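Local coordinates for protein peptidoglycan-N-acetylmuramic acid deacetylase PdaC (Bacillus subtilis subsp. subtilis str. 168, PDB 6H8L) that removes acetyl groups from N-acetylmuramic acid in peptidoglycan, conferring lysozyme resistance, and also deacylates chitin oligomers, the chain here being its C-terminal deacetylase domain, at residues A[16-21]-A[157-162]. Sequence-based numbering, arbitrary orientation.
Sequences FDDGPN and LIHDIY. With ZN (zinc ion), chain C.
F16 and I158 sit next to each other on parallel strands, side chains pointing the same way, and the aromatic CD1 packs 3.8 Å from CB of I158. This is the tight part: I28 and A169, from two helices, also press on F16. Just beyond, the amide of D17 gives its hydrogen to the carbonyl oxygen of I158 (N to O 2.9 Å, 153° at the hydrogen). D160 closes this side. Its CG sits between the backbone N and the carbonyl carbon (chi1 59°), which brings OD1 to a water (2.7 Å) that also bonds the F16 carbonyl and accepts from the G19 amide; OD2 is held by T25.

D17 and H159 share the other face of the sheet. Just past the strand, OD1 of D18 binds zinc at 2.0 Å, with H68 and H72 as further ligands. Its other oxygen, OD2, lies 3.2 Å from CD2 of H159, carboxylate and imidazole planes 44° apart. The ring is steered by D133, which bonds ND1, while NE2 hydrogen-bonds a tartrate, probably from the crystallisation liquor. L157 crosses D17 at about a right angle, its CD1 3.3 Å from OD2, and R106 makes a salt bridge to OD1.

Further along, the chains part and the fit is looser: CG2 of I161 still reaches the D18 carbonyl at 3.4 Å, but partly exposed N21 leaves its ND2 4.1 Å from the I161 oxygen and bonds T24 instead. Parallel strand ends that place D18 of the Asp-His-His zinc site beside, by similarity, the base D17 and acid H159 are characteristic of the NodB-homology fold of family CE4 deacetylases.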
loop_
_atom_site.group_PDB
_atom_site.type_symbol
_atom_site.label_atom_id
_atom_site.label_comp_id
_atom_site.label_asym_id
_atom_site.label_seq_id
_atom_site.Cartn_x
_atom_site.Cartn_y
_atom_site.Cartn_z
ATOM N N PHE A 16 -2.085 2.596 0.272
ATOM C CA PHE A 16 -2.479 3.881 -0.287
ATOM C C PHE A 16 -1.951 3.980 -1.708
ATOM O O PHE A 16 -0.734 3.913 -1.924
ATOM C CB PHE A 16 -1.936 5.029 0.562
ATOM C CG PHE A 16 -2.498 5.066 1.947
ATOM C CD1 PHE A 16 -3.721 5.658 2.178
ATOM C CD2 PHE A 16 -1.815 4.506 3.008
ATOM C CE1 PHE A 16 -4.256 5.694 3.432
ATOM C CE2 PHE A 16 -2.347 4.539 4.279
ATOM C CZ PHE A 16 -3.574 5.137 4.491
ATOM N N ASP A 17 -2.855 4.168 -2.667
ATOM C CA ASP A 17 -2.514 4.172 -4.081
ATOM C C ASP A 17 -2.742 5.549 -4.702
ATOM O O ASP A 17 -3.653 6.282 -4.312
ATOM C CB ASP A 17 -3.347 3.138 -4.856
ATOM C CG ASP A 17 -2.998 1.710 -4.496
ATOM O OD1 ASP A 17 -2.178 1.508 -3.587
ATOM O OD2 ASP A 17 -3.552 0.779 -5.130
ATOM N N ASP A 18 -1.892 5.865 -5.686
ATOM C CA ASP A 18 -1.986 6.964 -6.658
ATOM C C ASP A 18 -1.208 8.225 -6.292
ATOM O O ASP A 18 -1.198 9.183 -7.075
ATOM C CB ASP A 18 -3.442 7.379 -6.917
ATOM C CG ASP A 18 -4.239 6.313 -7.616
ATOM O OD1 ASP A 18 -3.641 5.304 -8.044
ATOM O OD2 ASP A 18 -5.477 6.481 -7.734
ATOM N N GLY A 19 -0.522 8.224 -5.153
ATOM C CA GLY A 19 0.292 9.359 -4.750
ATOM C C GLY A 19 1.709 9.223 -5.274
ATOM O O GLY A 19 1.980 8.373 -6.126
ATOM N N PRO A 20 2.633 10.051 -4.772
ATOM C CA PRO A 20 2.412 11.048 -3.722
ATOM C C PRO A 20 1.646 12.289 -4.162
ATOM O O PRO A 20 1.698 12.707 -5.318
ATOM C CB PRO A 20 3.839 11.424 -3.296
ATOM C CG PRO A 20 4.691 11.118 -4.472
ATOM C CD PRO A 20 4.042 9.975 -5.191
ATOM N N ASN A 21 0.926 12.870 -3.202
ATOM C CA ASN A 21 0.326 14.193 -3.350
ATOM C C ASN A 21 0.539 14.879 -2.011
ATOM O O ASN A 21 -0.183 14.588 -1.047
ATOM C CB ASN A 21 -1.157 14.104 -3.697
ATOM C CG ASN A 21 -1.787 15.459 -3.861
ATOM O OD1 ASN A 21 -1.221 16.329 -4.513
ATOM N ND2 ASN A 21 -2.961 15.650 -3.280
ATOM N N LEU A 157 -7.574 -0.998 0.839
ATOM C CA LEU A 157 -7.233 -0.167 -0.316
ATOM C C LEU A 157 -7.820 1.229 -0.147
ATOM O O LEU A 157 -9.040 1.400 -0.207
ATOM C CB LEU A 157 -7.763 -0.780 -1.609
ATOM C CG LEU A 157 -7.658 0.093 -2.864
ATOM C CD1 LEU A 157 -6.205 0.396 -3.181
ATOM C CD2 LEU A 157 -8.351 -0.594 -4.039
ATOM N N ILE A 158 -6.949 2.225 0.004
ATOM C CA ILE A 158 -7.321 3.635 0.049
ATOM C C ILE A 158 -6.467 4.362 -0.985
ATOM O O ILE A 158 -5.419 3.874 -1.405
ATOM C CB ILE A 158 -7.129 4.239 1.463
ATOM C CG1 ILE A 158 -7.956 3.448 2.479
ATOM C CG2 ILE A 158 -7.483 5.725 1.499
ATOM C CD1 ILE A 158 -7.705 3.827 3.924
ATOM N N HIS A 159 -6.936 5.532 -1.424
ATOM C CA HIS A 159 -6.194 6.352 -2.382
ATOM C C HIS A 159 -5.832 7.679 -1.732
ATOM O O HIS A 159 -6.720 8.461 -1.387
ATOM C CB HIS A 159 -7.017 6.562 -3.657
ATOM C CG HIS A 159 -7.306 5.286 -4.371
ATOM N ND1 HIS A 159 -8.355 4.465 -4.024
ATOM C CD2 HIS A 159 -6.641 4.647 -5.362
ATOM C CE1 HIS A 159 -8.342 3.388 -4.788
ATOM N NE2 HIS A 159 -7.311 3.475 -5.609
ATOM N N ASP A 160 -4.531 7.954 -1.598
ATOM C CA ASP A 160 -4.079 9.131 -0.845
ATOM C C ASP A 160 -3.995 10.387 -1.707
ATOM O O ASP A 160 -3.064 11.185 -1.568
ATOM C CB ASP A 160 -2.743 8.849 -0.149
ATOM C CG ASP A 160 -1.638 8.458 -1.101
ATOM O OD1 ASP A 160 -1.882 7.605 -1.967
ATOM O OD2 ASP A 160 -0.512 8.985 -0.952
ATOM N N ILE A 161 -4.965 10.579 -2.600
ATOM C CA ILE A 161 -5.035 11.746 -3.473
ATOM C C ILE A 161 -6.287 12.584 -3.248
ATOM O O ILE A 161 -6.458 13.601 -3.921
ATOM C CB ILE A 161 -4.939 11.330 -4.954
ATOM C CG1 ILE A 161 -6.039 10.320 -5.301
ATOM C CG2 ILE A 161 -3.568 10.747 -5.225
ATOM C CD1 ILE A 161 -6.182 10.052 -6.793
ATOM N N TYR A 162 -7.182 12.173 -2.355
ATOM C CA TYR A 162 -8.431 12.877 -2.093
ATOM C C TYR A 162 -8.443 13.393 -0.663
ATOM O O TYR A 162 -8.040 12.686 0.263
ATOM C CB TYR A 162 -9.644 11.964 -2.315
ATOM C CG TYR A 162 -9.690 11.304 -3.680
ATOM C CD1 TYR A 162 -9.853 12.063 -4.832
ATOM C CD2 TYR A 162 -9.592 9.920 -3.816
ATOM C CE1 TYR A 162 -9.908 11.469 -6.081
ATOM C CE2 TYR A 162 -9.645 9.318 -5.069
ATOM C CZ TYR A 162 -9.806 10.100 -6.194
ATOM O OH TYR A 162 -9.862 9.509 -7.439
HETATM ZN ZN ZN C . -4.349 3.768 -9.045
HETATM O O HOH W 1 0.254 6.343 -3.071
#